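PDB 6GW5: putative Outer membrane protein from Helicobacter pylori, which probably binds Lewis X-type host glycans as the adhesin domain of SabA, a Hop-family outer membrane adhesin. Local coordinates for residues E13-Y18 against V377-I382; N20-L25 against V356-N361; S199-A204 against Q289-E294; L217-A222 against S283-D288. All blocks are in the same frame, centred on the assembly; numbering follows the deposited sequence.

Contact 1 (E13-Y18 against V377-I382)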
# COMPACT_ATOMS: atom_id res chain seq x y z
N GLU A 13 -0.20 -4.21 40.57
CA GLU A 13 -0.43 -4.23 39.14
C GLU A 13 0.28 -3.05 38.48
O GLU A 13 0.76 -3.14 37.37
CB GLU A 13 -1.92 -4.29 38.83
CG GLU A 13 -2.21 -4.93 37.48
CD GLU A 13 -3.58 -4.60 36.87
OE1 GLU A 13 -4.15 -5.58 36.37
OE2 GLU A 13 -4.08 -3.42 36.87
N GLN A 14 0.41 -1.98 39.22
CA GLN A 14 1.06 -0.80 38.71
C GLN A 14 2.58 -0.92 38.66
O GLN A 14 3.22 -0.43 37.74
CB GLN A 14 0.68 0.43 39.53
CG GLN A 14 0.11 1.55 38.70
CD GLN A 14 1.15 2.49 38.21
OE1 GLN A 14 1.83 3.06 39.03
NE2 GLN A 14 1.27 2.68 36.91
N LEU A 15 3.16 -1.54 39.67
CA LEU A 15 4.59 -1.75 39.69
C LEU A 15 4.98 -2.70 38.54
O LEU A 15 5.96 -2.50 37.83
CB LEU A 15 5.02 -2.32 41.04
CG LEU A 15 6.48 -2.78 41.14
CD1 LEU A 15 7.45 -1.63 40.92
CD2 LEU A 15 6.74 -3.41 42.50
N SER A 16 4.18 -3.73 38.39
CA SER A 16 4.35 -4.72 37.35
C SER A 16 4.30 -4.07 36.01
O SER A 16 5.07 -4.41 35.13
CB SER A 16 3.26 -5.76 37.45
OG SER A 16 3.42 -6.72 36.44
N GLN A 17 3.39 -3.12 35.85
CA GLN A 17 3.33 -2.43 34.60
C GLN A 17 4.58 -1.57 34.42
O GLN A 17 5.16 -1.60 33.36
CB GLN A 17 1.96 -1.79 34.28
CG GLN A 17 1.91 -0.28 34.03
CD GLN A 17 2.74 0.26 32.85
OE1 GLN A 17 3.49 1.19 33.08
NE2 GLN A 17 2.62 -0.29 31.64
N TYR A 18 5.04 -0.88 35.45
CA TYR A 18 6.27 -0.05 35.28
C TYR A 18 7.44 -0.93 34.83
O TYR A 18 8.29 -0.49 34.04
CB TYR A 18 6.66 0.70 36.56
CG TYR A 18 5.78 1.86 37.02
CD1 TYR A 18 5.25 2.79 36.11
CD2 TYR A 18 5.55 2.07 38.39
CE1 TYR A 18 4.47 3.86 36.54
CE2 TYR A 18 4.80 3.15 38.83
CZ TYR A 18 4.26 4.03 37.91
OH TYR A 18 3.48 5.08 38.36
N VAL A 377 4.98 -9.35 49.49
CA VAL A 377 6.09 -9.53 48.52
C VAL A 377 7.29 -8.61 48.72
O VAL A 377 7.16 -7.38 48.81
CB VAL A 377 5.61 -9.32 47.07
CG1 VAL A 377 6.73 -9.63 46.09
CG2 VAL A 377 4.41 -10.21 46.79
N ASN A 378 8.48 -9.21 48.72
CA ASN A 378 9.73 -8.44 48.81
C ASN A 378 10.06 -7.72 47.50
O ASN A 378 10.21 -8.33 46.47
CB ASN A 378 10.92 -9.30 49.19
CG ASN A 378 12.19 -8.48 49.36
OD1 ASN A 378 12.15 -7.26 49.48
ND2 ASN A 378 13.33 -9.15 49.30
N THR A 379 10.20 -6.42 47.62
CA THR A 379 10.25 -5.50 46.49
C THR A 379 11.43 -4.51 46.60
O THR A 379 11.64 -3.65 45.75
CB THR A 379 8.84 -4.87 46.54
OG1 THR A 379 8.07 -5.21 45.39
CG2 THR A 379 8.90 -3.44 46.76
N LYS A 380 12.17 -4.64 47.68
CA LYS A 380 13.35 -3.87 47.88
C LYS A 380 14.34 -4.09 46.73
O LYS A 380 14.75 -5.23 46.44
CB LYS A 380 13.99 -4.23 49.24
CG LYS A 380 15.36 -3.61 49.54
CD LYS A 380 15.25 -2.14 49.93
CE LYS A 380 16.61 -1.55 50.37
NZ LYS A 380 16.83 -1.39 51.85
N ASP A 381 14.74 -2.99 46.09
CA ASP A 381 15.70 -3.05 44.99
C ASP A 381 15.23 -4.00 43.84
O ASP A 381 16.05 -4.61 43.15
CB ASP A 381 17.08 -3.48 45.52
CG ASP A 381 17.78 -2.38 46.37
OD1 ASP A 381 17.46 -1.17 46.28
OD2 ASP A 381 18.67 -2.76 47.14
N ILE A 382 13.93 -4.14 43.65
CA ILE A 382 13.43 -4.94 42.54
C ILE A 382 13.92 -4.38 41.20
O ILE A 382 14.13 -5.11 40.24
CB ILE A 382 11.87 -5.03 42.56
CG1 ILE A 382 11.36 -6.04 41.53
CG2 ILE A 382 11.19 -3.67 42.29
CD1 ILE A 382 9.96 -6.52 41.85

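Contact 2 (N20-L25 against V356-N361)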
# COMPACT_ATOMS: atom_id res chain seq x y z
N ASN A 20 7.32 -3.75 33.14
CA ASN A 20 7.20 -4.19 31.76
C ASN A 20 7.62 -3.10 30.85
O ASN A 20 8.22 -3.36 29.82
CB ASN A 20 5.78 -4.61 31.45
CG ASN A 20 5.48 -6.02 31.91
OD1 ASN A 20 5.02 -6.23 32.99
ND2 ASN A 20 5.80 -6.98 31.10
N GLN A 21 7.28 -1.88 31.26
CA GLN A 21 7.56 -0.66 30.52
C GLN A 21 9.08 -0.47 30.44
O GLN A 21 9.63 -0.20 29.40
CB GLN A 21 6.86 0.52 31.25
CG GLN A 21 6.79 1.82 30.49
CD GLN A 21 5.74 1.87 29.38
OE1 GLN A 21 4.80 1.05 29.32
NE2 GLN A 21 5.87 2.85 28.52
N VAL A 22 9.75 -0.61 31.56
CA VAL A 22 11.16 -0.43 31.54
C VAL A 22 11.81 -1.44 30.60
O VAL A 22 12.67 -1.07 29.80
CB VAL A 22 11.73 -0.54 32.95
CG1 VAL A 22 13.26 -0.68 32.90
CG2 VAL A 22 11.31 0.69 33.74
N ALA A 23 11.40 -2.71 30.69
CA ALA A 23 11.95 -3.76 29.81
C ALA A 23 11.78 -3.44 28.31
O ALA A 23 12.69 -3.70 27.49
CB ALA A 23 11.30 -5.10 30.11
N SER A 24 10.64 -2.87 27.98
CA SER A 24 10.33 -2.57 26.60
C SER A 24 11.12 -1.34 26.14
O SER A 24 11.67 -1.35 25.06
CB SER A 24 8.82 -2.37 26.46
OG SER A 24 8.49 -2.14 25.12
N LEU A 25 11.16 -0.30 26.95
CA LEU A 25 12.04 0.86 26.72
C LEU A 25 13.56 0.51 26.56
O LEU A 25 14.23 1.06 25.69
CB LEU A 25 11.82 1.91 27.81
CG LEU A 25 10.48 2.64 27.62
CD1 LEU A 25 10.21 3.45 28.87
CD2 LEU A 25 10.42 3.56 26.39
N VAL A 356 13.57 6.95 32.58
CA VAL A 356 14.04 7.48 33.85
C VAL A 356 12.83 7.76 34.75
O VAL A 356 12.83 7.31 35.89
CB VAL A 356 14.94 8.73 33.68
CG1 VAL A 356 15.28 9.31 35.03
CG2 VAL A 356 16.23 8.39 32.98
N THR A 357 11.84 8.48 34.24
CA THR A 357 10.63 8.72 35.01
C THR A 357 10.08 7.39 35.50
O THR A 357 9.73 7.25 36.64
CB THR A 357 9.54 9.41 34.20
OG1 THR A 357 10.10 10.55 33.56
CG2 THR A 357 8.41 9.86 35.04
N THR A 358 9.98 6.44 34.61
CA THR A 358 9.39 5.17 34.94
C THR A 358 10.20 4.38 35.99
O THR A 358 9.64 3.70 36.81
CB THR A 358 9.18 4.34 33.67
OG1 THR A 358 8.34 5.09 32.78
CG2 THR A 358 8.49 3.01 33.97
N TYR A 359 11.51 4.52 35.97
CA TYR A 359 12.33 3.87 36.95
C TYR A 359 12.08 4.48 38.30
O TYR A 359 11.90 3.77 39.28
CB TYR A 359 13.80 4.02 36.58
CG TYR A 359 14.77 3.83 37.74
CD1 TYR A 359 14.88 2.63 38.40
CD2 TYR A 359 15.60 4.89 38.13
CE1 TYR A 359 15.78 2.48 39.46
CE2 TYR A 359 16.52 4.74 39.15
CZ TYR A 359 16.61 3.53 39.81
OH TYR A 359 17.53 3.37 40.82
N ASN A 360 12.15 5.81 38.33
CA ASN A 360 11.91 6.56 39.55
C ASN A 360 10.54 6.25 40.14
O ASN A 360 10.44 5.90 41.31
CB ASN A 360 12.15 8.02 39.32
CG ASN A 360 13.63 8.35 39.42
OD1 ASN A 360 14.26 8.22 40.47
ND2 ASN A 360 14.19 8.74 38.34
N ASN A 361 9.53 6.23 39.29
CA ASN A 361 8.19 5.82 39.72
C ASN A 361 8.19 4.44 40.30
O ASN A 361 7.57 4.21 41.32
CB ASN A 361 7.13 5.93 38.61
CG ASN A 361 6.81 7.38 38.25
OD1 ASN A 361 6.86 8.29 39.08
ND2 ASN A 361 6.49 7.59 37.02

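Contact 3 (S199-A204 against Q289-E294)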
# COMPACT_ATOMS: atom_id res chain seq x y z
N SER A 199 -18.40 -15.63 -22.41
CA SER A 199 -19.69 -14.99 -22.71
C SER A 199 -20.80 -15.99 -23.07
O SER A 199 -21.96 -15.63 -23.16
CB SER A 199 -19.53 -13.98 -23.83
OG SER A 199 -19.00 -14.62 -24.98
N ASN A 200 -20.43 -17.25 -23.27
CA ASN A 200 -21.40 -18.29 -23.60
C ASN A 200 -21.66 -19.32 -22.49
O ASN A 200 -22.20 -20.38 -22.79
CB ASN A 200 -20.95 -18.99 -24.90
CG ASN A 200 -19.75 -19.87 -24.69
OD1 ASN A 200 -18.77 -19.45 -24.04
ND2 ASN A 200 -19.82 -21.09 -25.14
N VAL A 201 -21.25 -19.05 -21.25
CA VAL A 201 -21.41 -20.04 -20.12
C VAL A 201 -22.16 -19.41 -18.94
O VAL A 201 -22.42 -18.24 -18.97
CB VAL A 201 -20.03 -20.60 -19.67
CG1 VAL A 201 -19.28 -21.22 -20.86
CG2 VAL A 201 -19.15 -19.53 -19.04
N SER A 202 -22.50 -20.16 -17.90
CA SER A 202 -23.04 -19.53 -16.66
C SER A 202 -22.10 -18.50 -16.11
O SER A 202 -20.88 -18.69 -16.07
CB SER A 202 -23.27 -20.55 -15.56
OG SER A 202 -24.02 -21.62 -16.07
N GLY A 203 -22.68 -17.37 -15.72
CA GLY A 203 -21.89 -16.23 -15.28
C GLY A 203 -21.48 -15.29 -16.39
O GLY A 203 -20.75 -14.31 -16.11
N ALA A 204 -21.92 -15.54 -17.63
CA ALA A 204 -21.77 -14.57 -18.70
C ALA A 204 -22.59 -13.41 -18.27
O ALA A 204 -23.52 -13.55 -17.47
CB ALA A 204 -22.28 -15.09 -20.04
N GLN A 289 -17.22 -10.11 -13.72
CA GLN A 289 -16.64 -9.00 -14.51
C GLN A 289 -15.15 -9.17 -14.71
O GLN A 289 -14.64 -8.74 -15.73
CB GLN A 289 -16.91 -7.65 -13.84
CG GLN A 289 -18.37 -7.30 -13.81
CD GLN A 289 -18.69 -6.08 -12.96
OE1 GLN A 289 -17.86 -5.20 -12.76
NE2 GLN A 289 -19.91 -6.00 -12.49
N TYR A 290 -14.47 -9.72 -13.70
CA TYR A 290 -13.03 -9.92 -13.72
C TYR A 290 -12.72 -11.00 -14.74
O TYR A 290 -11.71 -10.89 -15.42
CB TYR A 290 -12.40 -10.24 -12.33
CG TYR A 290 -10.90 -10.41 -12.44
CD1 TYR A 290 -10.06 -9.30 -12.45
CD2 TYR A 290 -10.33 -11.66 -12.68
CE1 TYR A 290 -8.70 -9.42 -12.65
CE2 TYR A 290 -8.96 -11.78 -12.87
CZ TYR A 290 -8.14 -10.67 -12.84
OH TYR A 290 -6.79 -10.75 -13.06
N ARG A 291 -13.60 -11.98 -14.91
CA ARG A 291 -13.39 -12.99 -15.96
C ARG A 291 -13.37 -12.41 -17.37
O ARG A 291 -12.71 -12.96 -18.24
CB ARG A 291 -14.41 -14.10 -15.88
CG ARG A 291 -13.88 -15.24 -15.03
CD ARG A 291 -14.90 -16.30 -14.64
NE ARG A 291 -15.59 -16.89 -15.79
CZ ARG A 291 -15.07 -17.72 -16.73
NH1 ARG A 291 -13.77 -18.07 -16.74
NH2 ARG A 291 -15.87 -18.19 -17.73
N TYR A 292 -14.11 -11.33 -17.59
CA TYR A 292 -14.12 -10.67 -18.88
C TYR A 292 -12.86 -9.83 -18.97
O TYR A 292 -12.15 -9.86 -19.99
CB TYR A 292 -15.35 -9.78 -19.09
CG TYR A 292 -16.62 -10.48 -19.56
CD1 TYR A 292 -17.36 -11.25 -18.72
CD2 TYR A 292 -17.10 -10.29 -20.86
CE1 TYR A 292 -18.52 -11.84 -19.16
CE2 TYR A 292 -18.25 -10.89 -21.29
CZ TYR A 292 -18.95 -11.65 -20.44
OH TYR A 292 -20.11 -12.22 -20.85
N LEU A 293 -12.56 -9.09 -17.92
CA LEU A 293 -11.40 -8.22 -17.97
C LEU A 293 -10.08 -9.01 -18.27
O LEU A 293 -9.31 -8.68 -19.13
CB LEU A 293 -11.32 -7.45 -16.69
CG LEU A 293 -10.16 -6.46 -16.57
CD1 LEU A 293 -10.33 -5.28 -17.48
CD2 LEU A 293 -10.10 -5.98 -15.12
N GLU A 294 -9.93 -10.13 -17.64
CA GLU A 294 -8.71 -10.88 -17.70
C GLU A 294 -8.55 -11.58 -19.03
O GLU A 294 -7.45 -12.00 -19.38
CB GLU A 294 -8.76 -11.87 -16.51
CG GLU A 294 -7.55 -12.75 -16.33
CD GLU A 294 -7.65 -14.04 -17.11
OE1 GLU A 294 -8.80 -14.56 -17.21
OE2 GLU A 294 -6.59 -14.49 -17.62

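Contact 4 (L217-A222 against S283-D288). Unlike the reference sequence in segment 217-222: Leu217 (reference Phe).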
# COMPACT_ATOMS: atom_id res chain seq x y z
N LEU A 217 -15.51 -0.85 -13.77
CA LEU A 217 -15.12 0.44 -14.29
C LEU A 217 -14.75 1.34 -13.15
O LEU A 217 -13.73 1.99 -13.19
CB LEU A 217 -16.23 1.08 -15.13
CG LEU A 217 -15.86 2.55 -15.44
CD1 LEU A 217 -15.37 2.77 -16.86
CD2 LEU A 217 -17.00 3.49 -15.09
N ASN A 218 -15.60 1.41 -12.15
CA ASN A 218 -15.37 2.33 -11.06
C ASN A 218 -14.05 2.07 -10.32
O ASN A 218 -13.33 2.99 -9.97
CB ASN A 218 -16.56 2.30 -10.10
CG ASN A 218 -17.88 2.82 -10.74
OD1 ASN A 218 -17.91 3.82 -11.50
ND2 ASN A 218 -18.98 2.12 -10.44
N ASN A 219 -13.72 0.79 -10.13
CA ASN A 219 -12.48 0.39 -9.43
C ASN A 219 -11.22 0.69 -10.20
O ASN A 219 -10.26 1.14 -9.61
CB ASN A 219 -12.50 -1.10 -9.10
CG ASN A 219 -13.37 -1.43 -7.92
OD1 ASN A 219 -14.27 -0.65 -7.58
ND2 ASN A 219 -13.18 -2.61 -7.33
N ILE A 220 -11.23 0.40 -11.51
CA ILE A 220 -10.11 0.73 -12.34
C ILE A 220 -9.94 2.24 -12.30
O ILE A 220 -8.83 2.73 -12.10
CB ILE A 220 -10.32 0.22 -13.77
CG1 ILE A 220 -10.21 -1.28 -13.78
CG2 ILE A 220 -9.25 0.78 -14.70
CD1 ILE A 220 -10.81 -1.90 -15.01
N LYS A 221 -11.04 2.97 -12.45
CA LYS A 221 -10.99 4.43 -12.41
C LYS A 221 -10.35 4.97 -11.12
O LYS A 221 -9.53 5.89 -11.17
CB LYS A 221 -12.40 4.99 -12.53
CG LYS A 221 -12.46 6.45 -12.90
CD LYS A 221 -13.85 6.82 -13.39
CE LYS A 221 -13.95 8.32 -13.64
NZ LYS A 221 -14.14 9.08 -12.37
N ALA A 222 -10.73 4.40 -9.98
CA ALA A 222 -10.22 4.85 -8.67
C ALA A 222 -8.74 4.53 -8.45
O ALA A 222 -8.10 5.16 -7.62
CB ALA A 222 -11.04 4.25 -7.55
N SER A 283 -8.93 -6.80 -6.22
CA SER A 283 -9.50 -7.91 -5.52
C SER A 283 -10.99 -7.80 -5.34
O SER A 283 -11.67 -8.79 -5.33
CB SER A 283 -8.88 -8.00 -4.13
OG SER A 283 -9.45 -9.08 -3.44
N SER A 284 -11.51 -6.60 -5.17
CA SER A 284 -12.96 -6.48 -4.96
C SER A 284 -13.79 -6.30 -6.29
O SER A 284 -15.05 -6.16 -6.24
CB SER A 284 -13.23 -5.37 -4.00
OG SER A 284 -12.88 -4.17 -4.65
N ILE A 285 -13.15 -6.41 -7.46
CA ILE A 285 -13.93 -6.50 -8.70
C ILE A 285 -14.77 -7.76 -8.67
O ILE A 285 -14.28 -8.87 -8.37
CB ILE A 285 -13.04 -6.55 -9.90
CG1 ILE A 285 -12.24 -5.25 -10.02
CG2 ILE A 285 -13.84 -6.73 -11.16
CD1 ILE A 285 -11.06 -5.38 -10.94
N PRO A 286 -16.06 -7.63 -8.93
CA PRO A 286 -16.86 -8.83 -8.99
C PRO A 286 -16.30 -9.86 -9.91
O PRO A 286 -15.85 -9.54 -11.06
CB PRO A 286 -18.19 -8.32 -9.52
CG PRO A 286 -18.28 -6.96 -8.96
CD PRO A 286 -16.88 -6.42 -9.08
N LYS A 287 -16.35 -11.12 -9.44
CA LYS A 287 -15.69 -12.23 -10.13
C LYS A 287 -16.09 -12.35 -11.62
O LYS A 287 -15.22 -12.52 -12.47
CB LYS A 287 -15.92 -13.55 -9.39
CG LYS A 287 -15.00 -14.67 -9.89
CD LYS A 287 -14.91 -15.90 -9.00
CE LYS A 287 -14.20 -17.05 -9.74
NZ LYS A 287 -14.21 -18.35 -8.99
N ASP A 288 -17.37 -12.24 -11.89
CA ASP A 288 -17.91 -12.35 -13.22
C ASP A 288 -17.36 -11.33 -14.19
O ASP A 288 -17.07 -11.63 -15.30
CB ASP A 288 -19.44 -12.40 -13.18
CG ASP A 288 -20.09 -11.10 -12.73
OD1 ASP A 288 -19.48 -10.30 -12.03
OD2 ASP A 288 -21.26 -10.89 -13.04

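Contact 1 (E13-Y18 against V377-I382)
Leu15 reaches from helix 3-32, in a stretch predicted to be coiled coil, toward the type II beta turn from Thr379 to Ile382, meeting its first and last residues. The leucine carries the helix side of the contact: CG stands anti to the backbone N (chi1 172°), and of the two methyls CD2 does the touching. The leucine and Thr379 side chains run past each other in opposite senses, so that CD2 of Leu15 comes alongside OG1 of Thr379 at 3.7 Å, a packing contact with the hydroxyl. The other end of the turn supplies the apolar partner, Ile382, whose CG2 lies 4.5 Å from Leu15 CD2, a looser apolar contact. All three residues are buried. Ile382 N donates to Thr379 O within the turn, and from outside the loop Gln405 NE2 of helix 403-415 bonds to the carbonyls of Asn378 and Lys380. Helix 348-370 covers Thr379 through Ser366 and Ser370. Overlapping the start of the beta turn is an Asx turn, in which Lys380 N donates to Asn378 OD1 at 3.2 Å, approaching from above the amide's carbonyl plane, 40° out of it.

Contact 2 (N20-L25 against V356-N361)
Val22 and Thr358 sit where helix 3-32, here within a predicted coiled coil, and helix 348-370 come together in a nearly antiparallel pair, the axes of the two short segments 9.6 Å apart at their closest and their N-to-C directions 151° apart. The CA atoms of Val22 and Thr358, at 6.8 Å, are the closest across the segments. Thr358 has the largest part in the contact on its helix: its rotamer sets CG2 anti to the backbone N (chi1 -58°) and sends that methyl to the facing helix. CG2 of Thr358 meets CG2 of Val22 at 3.7 Å, the two side chains sliding past each other in opposite directions. The same methyl also touches Gln21, whose CB lies 4.0 Å from Thr358 CG2; here the chains meet at about a right angle, and the glutamine contributes its aliphatic root. Beyond that root, the bend at chi2 (77°) goes with an amide engaged elsewhere: NE2 bonds to Glu354 OE2 on helix 348-370, while OE1 takes a weak bond from Gln17 NE2. The Tyr359 ring leads away from segment 20-25 and stacks on Tyr399, and Ile383 touches both it and Val22. The Thr358 hydroxyl donates to Glu354 O, one turn back in its own helix. With the hydroxyl spent inside its helix and the methyl facing helix 3-32, the threonine presents itself to Val22 as a hydrocarbon group, and polar pairing between the helices falls to Gln21 and Glu354 at the flank of the methyl contact.

Contact 3 (S199-A204 against Q289-E294)
Ser199 and Tyr292 have the nearest backbones here, with CA atoms 8.0 Å apart, where a loop containing a type II beta turn (Val201 to Ala204) lies against the short helix 287-293. The gap is spanned from the helix by two long side chains, Tyr292 and Arg291. Tyr292 points its phenol end into the loop, where OH lies 3.4 Å from Ser199 CA and 3.7 Å from Ala204 CB, so the phenol oxygen packs beside the aliphatic parts of both. Ala204 comes in at the ring edge, near its plane, while Ser199 approaches obliquely. The polar need of the buried phenol is met just beyond the loop segment, by Ile205 N, which donates to Tyr292 OH. Arg291 crosses Val201 at about a right angle; its chain bends at chi3 (55°), and NH2 of Arg291 lies 3.8 Å from Val201 CG2, with the methyl at the edge of the guanidinium, near its plane. That same NH2 bonds to Gly197 O, so both helix side chains bond to loop backbone groups, Gly197 before the segment and Ile205 right after it. The turn is closed by Ala204 N donating to Val201 O at 3.1 Å, and Gly203 occupies its third position with a positive phi of 89°, a backbone setting suited to glycine. The loop lies between strand 188-189 and strand 208-209. Trp190, just after the first strand, meets the Tyr292 ring edge-to-face, while Leu293 packs on Val216 and Ile220 of helix 215-240 and on Leu317 of helix 317-346, which Tyr290 touches too.

Contact 4 (L217-A222 against S283-D288)
Asn219 ND2 is shared by two oxygens at the C-terminal end of helix 255-283 and just beyond it: it donates a hydrogen bond to the carbonyl O of Leu281, its stronger partner, and a weak one to Ser284 OG at 3.1 Å. The second bond is strongly bent, with an N-H...O angle of 121°. CG of Asn219 is anti to the carbonyl carbon, beside the backbone N (chi1 -77°), which carries the amide out from helix 215-240 toward segment 283-288. There Ser284 has its OG tucked between backbone N and carbonyl carbon, and the hydroxyl is further tied by a weak bond to Asn280 O, one turn earlier. The contact thus marks a helix-to-helix corner: Ser284 is the first residue to leave the helical conformation of 255-283, Ile285 spans the bend, and Pro286 takes the N-cap position of helix 287-293. Ile285 brings its CG1 to 3.9 Å from Asn219 ND2, and Ile285 N stands at 3.8 Å from the same nitrogen, so the amide is flanked by the isoleucine as well as by the serine. The isoleucine side chain also packs on Val216, and Pro286 on Ala215, both at the start of helix 215-240. On the face of that helix turned to helices 60-79 and 167-183, Ile220 packs against Val72 and Met178.

The four contacts form two pairs on opposite sides of the chain's centre. Contacts 1 and 2 share helix 3-32 and touch through Tyr18; contacts 3 and 4 share the short helix 287-293 and touch where Gly203 O packs on Asp288 CB. Between the pairs the gap is wide, about 50 Å from the centre of contact 2 to that of contact 4. Contact 1 is buried and contact 3 lies at the surface, with contacts 2 and 4 intermediate. Methyl packing dominates in the first pair. In the second, polar side-chain ends reach backbone carbonyl or amide groups at loops and helix ends. Contacts 2, 3 and 4 are all nested within the loop closed by contact 1.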